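Local coordinates for protein tail component (Lactobacillus phage J-1, PDB 5LY8) that probably helps the phage recognise its host by binding cell-wall carbohydrate, this chain being the second carbohydrate-binding module of the evolved distal tail protein, at residues R111-L116 / V123-L128; N115-G120 / P205-T210. All blocks are in the same frame, centred on the assembly; numbering follows the deposited sequence.

Interaction 1 of 2, residues R111-L116 / V123-L128; sequences RFEFNL and VASLAL
The Phe112 ring carries Leu128 CB on one face in a CH-pi contact, 3.5 Å above its plane and displaced toward the rim, while Leu126 CD2 lies at its edge, 4.1 Å from Phe112 CE1. Phe112 CG sits between its own backbone N and carbonyl carbon (chi1 64°), and the end of the ring leans over the neighbouring strand; a flat, apolar group suits this buried face. On the other side of the sheet the Arg111 guanidinium has Ala127 CB over one face, NH2 coming within 3.6 Å of that methyl, which is small enough to let the charged plane lie across it. At its edge, in plane, NE and NH2 both grip Glu113 OE2. Glu113 OE1 accepts from Asn115 ND2 at 2.9 Å, and the backbone N atoms of Ala37 and Phe38 also bind this carboxylate; together these probably offset its buried negative charge. Asn115 uses its other end across the contact: Ser125 OG donates to Asn115 OD1 at 2.7 Å, tilted 31° from the carbonyl plane. Two-way backbone bonds join Phe112 with Leu128 and Phe114 with Leu126. Leu116 O accepts from both Val123 N (2.8 Å) and Ala124 N (3.1 Å), forming a classic beta bulge. This antiparallel beta hairpin, apolar on the Phe114 face and largely polar on the Glu113 face, is consistent with the concanavalin-like beta-sandwich of this carbohydrate-binding module.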
ATOM      1  N   ARG A 111      -4.784   0.296  -9.868  1.00 10.03           N
ATOM      2  CA  ARG A 111      -4.797   0.666  -8.459  1.00  9.79           C
ATOM      3  C   ARG A 111      -3.735  -0.135  -7.747  1.00 10.45           C
ATOM      4  O   ARG A 111      -3.519  -1.302  -8.082  1.00  9.65           O
ATOM      5  CB  ARG A 111      -6.196   0.337  -7.847  1.00 10.48           C
ATOM      6  CG  ARG A 111      -6.303   0.448  -6.337  1.00 10.81           C
ATOM      7  CD  ARG A 111      -7.721   0.076  -5.870  1.00 10.57           C
ATOM      8  NE  ARG A 111      -7.912   0.392  -4.450  1.00 10.34           N
ATOM      9  CZ  ARG A 111      -8.232   1.578  -3.977  1.00 10.05           C
ATOM     10  NH1 ARG A 111      -8.471   2.591  -4.807  1.00 11.30           N
ATOM     11  NH2 ARG A 111      -8.300   1.776  -2.675  1.00 11.04           N
ATOM     12  N   PHE A 112      -3.121   0.459  -6.708  1.00  9.50           N
ATOM     13  CA  PHE A 112      -2.395  -0.337  -5.730  1.00  8.99           C
ATOM     14  C   PHE A 112      -2.798   0.079  -4.339  1.00  9.86           C
ATOM     15  O   PHE A 112      -3.210   1.221  -4.116  1.00  9.62           O
ATOM     16  CB  PHE A 112      -0.864  -0.363  -5.899  1.00  9.81           C
ATOM     17  CG  PHE A 112      -0.116   0.930  -5.733  1.00  9.65           C
ATOM     18  CD1 PHE A 112      -0.004   1.535  -4.487  1.00 11.36           C
ATOM     19  CD2 PHE A 112       0.603   1.469  -6.789  1.00 11.22           C
ATOM     20  CE1 PHE A 112       0.742   2.707  -4.327  1.00 11.42           C
ATOM     21  CE2 PHE A 112       1.397   2.604  -6.609  1.00 11.71           C
ATOM     22  CZ  PHE A 112       1.478   3.201  -5.376  1.00 11.04           C
ATOM     23  N   GLU A 113      -2.711  -0.880  -3.415  1.00  8.60           N
ATOM     24  CA  GLU A 113      -2.897  -0.664  -1.986  1.00  8.57           C
ATOM     25  C   GLU A 113      -1.710  -1.217  -1.249  1.00  9.55           C
ATOM     26  O   GLU A 113      -1.291  -2.351  -1.512  1.00  9.17           O
ATOM     27  CB  GLU A 113      -4.162  -1.350  -1.455  1.00  9.57           C
ATOM     28  CG  GLU A 113      -5.447  -0.759  -1.995  1.00 10.02           C
ATOM     29  CD  GLU A 113      -6.699  -1.404  -1.445  1.00  8.59           C
ATOM     30  OE1 GLU A 113      -6.605  -2.295  -0.560  1.00  9.22           O
ATOM     31  OE2 GLU A 113      -7.795  -1.019  -1.930  1.00  9.40           O
ATOM     32  N   PHE A 114      -1.198  -0.439  -0.289  1.00  8.74           N
ATOM     33  CA  PHE A 114      -0.240  -0.905   0.710  1.00  8.72           C
ATOM     34  C   PHE A 114      -0.964  -0.756   2.045  1.00  9.91           C
ATOM     35  O   PHE A 114      -1.267   0.366   2.481  1.00  9.11           O
ATOM     36  CB  PHE A 114       1.081  -0.144   0.668  1.00  9.43           C
ATOM     37  CG  PHE A 114       1.856  -0.447  -0.594  1.00  9.52           C
ATOM     38  CD1 PHE A 114       2.392  -1.701  -0.805  1.00 10.38           C
ATOM     39  CD2 PHE A 114       1.997   0.504  -1.589  1.00 10.32           C
ATOM     40  CE1 PHE A 114       3.085  -1.999  -1.990  1.00 10.11           C
ATOM     41  CE2 PHE A 114       2.708   0.213  -2.772  1.00 10.31           C
ATOM     42  CZ  PHE A 114       3.258  -1.036  -2.953  1.00 10.27           C
ATOM     43  N   ASN A 115      -1.289  -1.905   2.665  1.00  9.52           N
ATOM     44  CA  ASN A 115      -2.149  -1.971   3.833  1.00 10.14           C
ATOM     45  C   ASN A 115      -1.482  -2.569   5.031  1.00 10.61           C
ATOM     46  O   ASN A 115      -0.704  -3.523   4.901  1.00 10.80           O
ATOM     47  CB  ASN A 115      -3.362  -2.875   3.479  1.00 10.15           C
ATOM     48  CG  ASN A 115      -4.181  -2.336   2.341  1.00  9.38           C
ATOM     49  OD1 ASN A 115      -4.149  -1.137   2.071  1.00  9.71           O
ATOM     50  ND2 ASN A 115      -4.898  -3.196   1.636  1.00 10.18           N
ATOM     51  N   LEU A 116      -1.816  -2.018   6.204  1.00 10.20           N
ATOM     52  CA  LEU A 116      -1.421  -2.562   7.503  1.00 10.07           C
ATOM     53  C   LEU A 116      -2.711  -2.979   8.189  1.00 10.57           C
ATOM     54  O   LEU A 116      -3.712  -2.244   8.162  1.00 11.18           O
ATOM     55  CB  LEU A 116      -0.641  -1.542   8.326  1.00 10.36           C
ATOM     56  CG  LEU A 116       0.714  -1.185   7.702  1.00 11.69           C
ATOM     57  CD1 LEU A 116       1.308   0.008   8.373  1.00 13.11           C
ATOM     58  CD2 LEU A 116       1.703  -2.369   7.733  1.00 12.39           C
ATOM     59  N   VAL A 123      -6.131  -1.412   9.313  1.00 11.18           N
ATOM     60  CA  VAL A 123      -5.811  -0.359  10.249  1.00 10.83           C
ATOM     61  C   VAL A 123      -5.431   0.886   9.425  1.00 11.34           C
ATOM     62  O   VAL A 123      -5.956   1.968   9.679  1.00 11.53           O
ATOM     63  CB  VAL A 123      -4.745  -0.768  11.277  1.00 13.79           C
ATOM     64  CG1 VAL A 123      -4.278   0.433  12.113  1.00 14.12           C
ATOM     65  CG2 VAL A 123      -5.280  -1.866  12.184  1.00 14.21           C
ATOM     66  N   ALA A 124      -4.548   0.731   8.428  1.00 10.85           N
ATOM     67  CA  ALA A 124      -4.192   1.847   7.542  1.00 10.20           C
ATOM     68  C   ALA A 124      -4.059   1.337   6.127  1.00 10.90           C
ATOM     69  O   ALA A 124      -3.538   0.238   5.914  1.00 11.00           O
ATOM     70  CB  ALA A 124      -2.874   2.505   7.992  1.00 12.21           C
ATOM     71  N   SER A 125      -4.505   2.145   5.147  1.00 10.03           N
ATOM     72  CA  SER A 125      -4.420   1.778   3.741  1.00  9.54           C
ATOM     73  C   SER A 125      -4.000   2.956   2.907  1.00 10.13           C
ATOM     74  O   SER A 125      -4.701   3.992   2.884  1.00 10.30           O
ATOM     75  CB  SER A 125      -5.767   1.257   3.239  1.00  9.98           C
ATOM     76  OG  SER A 125      -5.702   1.008   1.836  1.00 10.50           O
ATOM     77  N   LEU A 126      -2.835   2.808   2.244  1.00  9.51           N
ATOM     78  CA  LEU A 126      -2.321   3.804   1.308  1.00  9.17           C
ATOM     79  C   LEU A 126      -2.686   3.333  -0.104  1.00  9.69           C
ATOM     80  O   LEU A 126      -2.346   2.203  -0.458  1.00 10.28           O
ATOM     81  CB  LEU A 126      -0.801   3.921   1.468  1.00  9.61           C
ATOM     82  CG  LEU A 126      -0.095   5.019   0.668  1.00 11.26           C
ATOM     83  CD1 LEU A 126       1.284   5.288   1.264  1.00 11.69           C
ATOM     84  CD2 LEU A 126       0.053   4.668  -0.832  1.00 11.91           C
ATOM     85  N   ALA A 127      -3.370   4.155  -0.885  1.00  9.65           N
ATOM     86  CA  ALA A 127      -3.708   3.775  -2.254  1.00  9.21           C
ATOM     87  C   ALA A 127      -3.255   4.804  -3.243  1.00 10.02           C
ATOM     88  O   ALA A 127      -3.213   6.002  -2.949  1.00 10.59           O
ATOM     89  CB  ALA A 127      -5.216   3.530  -2.400  1.00 10.75           C
ATOM     90  N   LEU A 128      -2.909   4.327  -4.453  1.00  9.96           N
ATOM     91  CA  LEU A 128      -2.739   5.162  -5.623  1.00 10.05           C
ATOM     92  C   LEU A 128      -3.619   4.553  -6.696  1.00 10.51           C
ATOM     93  O   LEU A 128      -3.623   3.324  -6.849  1.00 10.48           O
ATOM     94  CB  LEU A 128      -1.284   5.213  -6.110  1.00  9.97           C
ATOM     95  CG  LEU A 128      -1.009   6.169  -7.261  1.00 11.00           C
ATOM     96  CD1 LEU A 128      -1.111   7.641  -6.825  1.00 12.69           C
ATOM     97  CD2 LEU A 128       0.370   5.930  -7.866  1.00 12.78           C
TER

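Interaction 2 of 2, residues N115-G120 / P205-T210; sequences NLTYQG and PIDGWT
Strands 115-118 and 208-210 run antiparallel, 143° between their directions, with paired backbone bonds between Asn115 and Thr210 and a classic beta bulge where Asp207 and Gly208 both face Thr117. There Thr117 O takes a nearly straight bond from Asp207 N (2.8 Å) and a weak one from Gly208 N. Glycine suits Gly208, since a CB there would run into Thr117 OG1. Leu116 reaches Trp209 through CD2, 3.9 Å from Trp209 CB, and both residues face the sandwich interior, where the Trp209 ring stacks on Tyr18. Tyr118 CG stands anti to its backbone N (chi1 -171°), 3.5 Å from Pro205 O. Pro205 CG sits over the centre of one face of the Tyr118 ring, 3.5 Å from the centroid, its C-H group suiting the aromatic face in a CH-pi contact; Gln119 CG covers the opposite face, toward the rim. The Asp207 carboxylate meets the turn after Tyr118: OD2 accepts from Gln119 N at 3.0 Å on its syn side, 33° out of the carboxylate plane. One water donates to Asp207 OD1 (2.7 Å), accepts from Gly120 N and hydrogen-bonds Thr117 OG1; a second joins Thr117 OG1 (2.8 Å) to Thr210 OG1 (2.9 Å), which also bonds Ser79 OG.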
ATOM      1  N   ASN A 115      -1.289  -1.905   2.665  1.00  9.52           N
ATOM      2  CA  ASN A 115      -2.149  -1.971   3.833  1.00 10.14           C
ATOM      3  C   ASN A 115      -1.482  -2.569   5.031  1.00 10.61           C
ATOM      4  O   ASN A 115      -0.704  -3.523   4.901  1.00 10.80           O
ATOM      5  CB  ASN A 115      -3.362  -2.875   3.479  1.00 10.15           C
ATOM      6  CG  ASN A 115      -4.181  -2.336   2.341  1.00  9.38           C
ATOM      7  OD1 ASN A 115      -4.149  -1.137   2.071  1.00  9.71           O
ATOM      8  ND2 ASN A 115      -4.898  -3.196   1.636  1.00 10.18           N
ATOM      9  N   LEU A 116      -1.816  -2.018   6.204  1.00 10.20           N
ATOM     10  CA  LEU A 116      -1.421  -2.562   7.503  1.00 10.07           C
ATOM     11  C   LEU A 116      -2.711  -2.979   8.189  1.00 10.57           C
ATOM     12  O   LEU A 116      -3.712  -2.244   8.162  1.00 11.18           O
ATOM     13  CB  LEU A 116      -0.641  -1.542   8.326  1.00 10.36           C
ATOM     14  CG  LEU A 116       0.714  -1.185   7.702  1.00 11.69           C
ATOM     15  CD1 LEU A 116       1.308   0.008   8.373  1.00 13.11           C
ATOM     16  CD2 LEU A 116       1.703  -2.369   7.733  1.00 12.39           C
ATOM     17  N   THR A 117      -2.685  -4.168   8.798  1.00 10.68           N
ATOM     18  CA  THR A 117      -3.879  -4.789   9.348  1.00 11.10           C
ATOM     19  C   THR A 117      -3.684  -5.266  10.757  1.00 11.94           C
ATOM     20  O   THR A 117      -2.552  -5.384  11.228  1.00 11.48           O
ATOM     21  CB  THR A 117      -4.284  -5.971   8.427  1.00 12.72           C
ATOM     22  OG1 THR A 117      -3.272  -6.990   8.444  1.00 12.62           O
ATOM     23  CG2 THR A 117      -4.526  -5.531   6.974  1.00 13.07           C
ATOM     24  N   TYR A 118      -4.798  -5.580  11.413  1.00 11.19           N
ATOM     25  CA  TYR A 118      -4.795  -6.194  12.733  1.00 11.95           C
ATOM     26  C   TYR A 118      -5.947  -7.155  12.793  1.00 13.14           C
ATOM     27  O   TYR A 118      -7.103  -6.762  12.559  1.00 12.77           O
ATOM     28  CB  TYR A 118      -4.883  -5.196  13.902  1.00 13.09           C
ATOM     29  CG  TYR A 118      -4.669  -5.862  15.248  1.00 12.39           C
ATOM     30  CD1 TYR A 118      -3.441  -6.426  15.573  1.00 13.61           C
ATOM     31  CD2 TYR A 118      -5.703  -5.967  16.175  1.00 13.25           C
ATOM     32  CE1 TYR A 118      -3.239  -7.062  16.790  1.00 13.36           C
ATOM     33  CE2 TYR A 118      -5.498  -6.578  17.409  1.00 13.81           C
ATOM     34  CZ  TYR A 118      -4.260  -7.114  17.712  1.00 13.98           C
ATOM     35  OH  TYR A 118      -4.049  -7.737  18.918  1.00 14.08           O
ATOM     36  N   GLN A 119      -5.679  -8.417  13.156  1.00 13.55           N
ATOM     37  CA  GLN A 119      -6.703  -9.455  13.277  1.00 14.05           C
ATOM     38  C   GLN A 119      -7.657  -9.460  12.072  1.00 16.18           C
ATOM     39  O   GLN A 119      -8.868  -9.606  12.241  1.00 16.23           O
ATOM     40  CB  GLN A 119      -7.438  -9.390  14.644  1.00 14.82           C
ATOM     41  CG  GLN A 119      -6.460  -9.616  15.799  1.00 15.01           C
ATOM     42  CD  GLN A 119      -7.088  -9.647  17.183  1.00 17.81           C
ATOM     43  OE1 GLN A 119      -8.049  -8.918  17.545  1.00 17.40           O
ATOM     44  NE2 GLN A 119      -6.477 -10.421  18.051  1.00 17.41           N
ATOM     45  N   GLY A 120      -7.101  -9.281  10.867  1.00 14.24           N
ATOM     46  CA  GLY A 120      -7.878  -9.392   9.647  1.00 13.80           C
ATOM     47  C   GLY A 120      -8.575  -8.133   9.180  1.00 14.67           C
ATOM     48  O   GLY A 120      -9.300  -8.186   8.174  1.00 14.87           O
ATOM     49  N   PRO A 205      -3.154  -1.638  17.719  1.00 12.42           N
ATOM     50  CA  PRO A 205      -2.062  -2.494  17.253  1.00 12.93           C
ATOM     51  C   PRO A 205      -2.130  -2.845  15.785  1.00 13.89           C
ATOM     52  O   PRO A 205      -3.169  -2.667  15.124  1.00 13.28           O
ATOM     53  CB  PRO A 205      -2.224  -3.758  18.101  1.00 14.04           C
ATOM     54  CG  PRO A 205      -3.659  -3.769  18.514  1.00 17.96           C
ATOM     55  CD  PRO A 205      -4.201  -2.407  18.426  1.00 14.04           C
ATOM     56  N   ILE A 206      -1.033  -3.402  15.287  1.00 12.54           N
ATOM     57  CA  ILE A 206      -0.953  -3.988  13.959  1.00 12.96           C
ATOM     58  C   ILE A 206      -0.280  -5.357  14.053  1.00 13.57           C
ATOM     59  O   ILE A 206       0.558  -5.589  14.941  1.00 14.35           O
ATOM     60  CB  ILE A 206      -0.334  -3.097  12.853  1.00 15.32           C
ATOM     61  CG1 ILE A 206       1.056  -2.682  13.229  1.00 15.22           C
ATOM     62  CG2 ILE A 206      -1.249  -1.885  12.475  1.00 14.62           C
ATOM     63  CD1 ILE A 206       1.834  -2.196  12.051  1.00 18.91           C
ATOM     64  N   ASP A 207      -0.616  -6.261  13.119  1.00 12.41           N
ATOM     65  CA  ASP A 207      -0.022  -7.594  13.099  1.00 11.96           C
ATOM     66  C   ASP A 207       0.200  -8.128  11.685  1.00 12.62           C
ATOM     67  O   ASP A 207       0.572  -9.288  11.536  1.00 12.51           O
ATOM     68  CB  ASP A 207      -0.862  -8.609  13.919  1.00 13.53           C
ATOM     69  CG  ASP A 207      -2.234  -8.893  13.305  1.00 13.83           C
ATOM     70  OD1 ASP A 207      -2.460  -8.497  12.164  1.00 14.24           O
ATOM     71  OD2 ASP A 207      -3.073  -9.540  13.975  1.00 15.46           O
ATOM     72  N   GLY A 208      -0.015  -7.316  10.660  1.00 11.87           N
ATOM     73  CA  GLY A 208       0.129  -7.828   9.309  1.00 11.49           C
ATOM     74  C   GLY A 208       0.151  -6.744   8.275  1.00 11.28           C
ATOM     75  O   GLY A 208      -0.182  -5.585   8.546  1.00 10.66           O
ATOM     76  N   TRP A 209       0.544  -7.149   7.058  1.00 11.31           N
ATOM     77  CA  TRP A 209       0.542  -6.238   5.918  1.00 10.61           C
ATOM     78  C   TRP A 209       0.069  -6.964   4.685  1.00 10.94           C
ATOM     79  O   TRP A 209       0.265  -8.182   4.574  1.00 11.07           O
ATOM     80  CB  TRP A 209       1.947  -5.633   5.685  1.00 11.21           C
ATOM     81  CG  TRP A 209       2.998  -6.639   5.301  1.00 11.28           C
ATOM     82  CD1 TRP A 209       3.767  -7.383   6.145  1.00 13.57           C
ATOM     83  CD2 TRP A 209       3.394  -7.004   3.971  1.00 10.84           C
ATOM     84  NE1 TRP A 209       4.612  -8.196   5.428  1.00 12.82           N
ATOM     85  CE2 TRP A 209       4.397  -7.987   4.091  1.00 13.49           C
ATOM     86  CE3 TRP A 209       2.988  -6.612   2.681  1.00 11.39           C
ATOM     87  CZ2 TRP A 209       5.026  -8.563   2.979  1.00 13.63           C
ATOM     88  CZ3 TRP A 209       3.585  -7.209   1.582  1.00 12.65           C
ATOM     89  CH2 TRP A 209       4.627  -8.133   1.739  1.00 13.80           C
ATOM     90  N   THR A 210      -0.516  -6.206   3.751  1.00  9.97           N
ATOM     91  CA  THR A 210      -0.906  -6.711   2.440  1.00  9.59           C
ATOM     92  C   THR A 210      -0.580  -5.662   1.396  1.00 10.70           C
ATOM     93  O   THR A 210      -0.871  -4.482   1.600  1.00 11.23           O
ATOM     94  CB  THR A 210      -2.424  -6.996   2.359  1.00 10.59           C
ATOM     95  OG1 THR A 210      -2.776  -8.035   3.279  1.00 11.38           O
ATOM     96  CG2 THR A 210      -2.875  -7.428   0.939  1.00 11.28           C
TER
HETATM   97  O   HOH W   1      -4.191  -8.941  10.186  1.00 13.77           O
HETATM   98  O   HOH W   2      -2.771  -8.494   6.099  1.00 14.86           O

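How the interactions relate
Strand 110-118 is common to both interactions, flanked by strand 121-130 in interaction 1 and strand 208-216 in interaction 2, all within one sheet of the module. The centres lie about 11 Å apart, and Asn115 and Leu116 belong to both. Interaction 1 is local, its segments closing a hairpin; interaction 2 brings back chain from 85 residues further on, so a mid-chain hairpin is tied to a strand from nearer the C-terminal end. The two meet at Val123, whose CG1 lies 3.8 Å from Ile206 CG2 and whose CG2 lies 3.8 Å from Tyr118 CB. Their sheet forms one layer of the sandwich, Phe114 and Leu116 packing on strand 94-103 of the other.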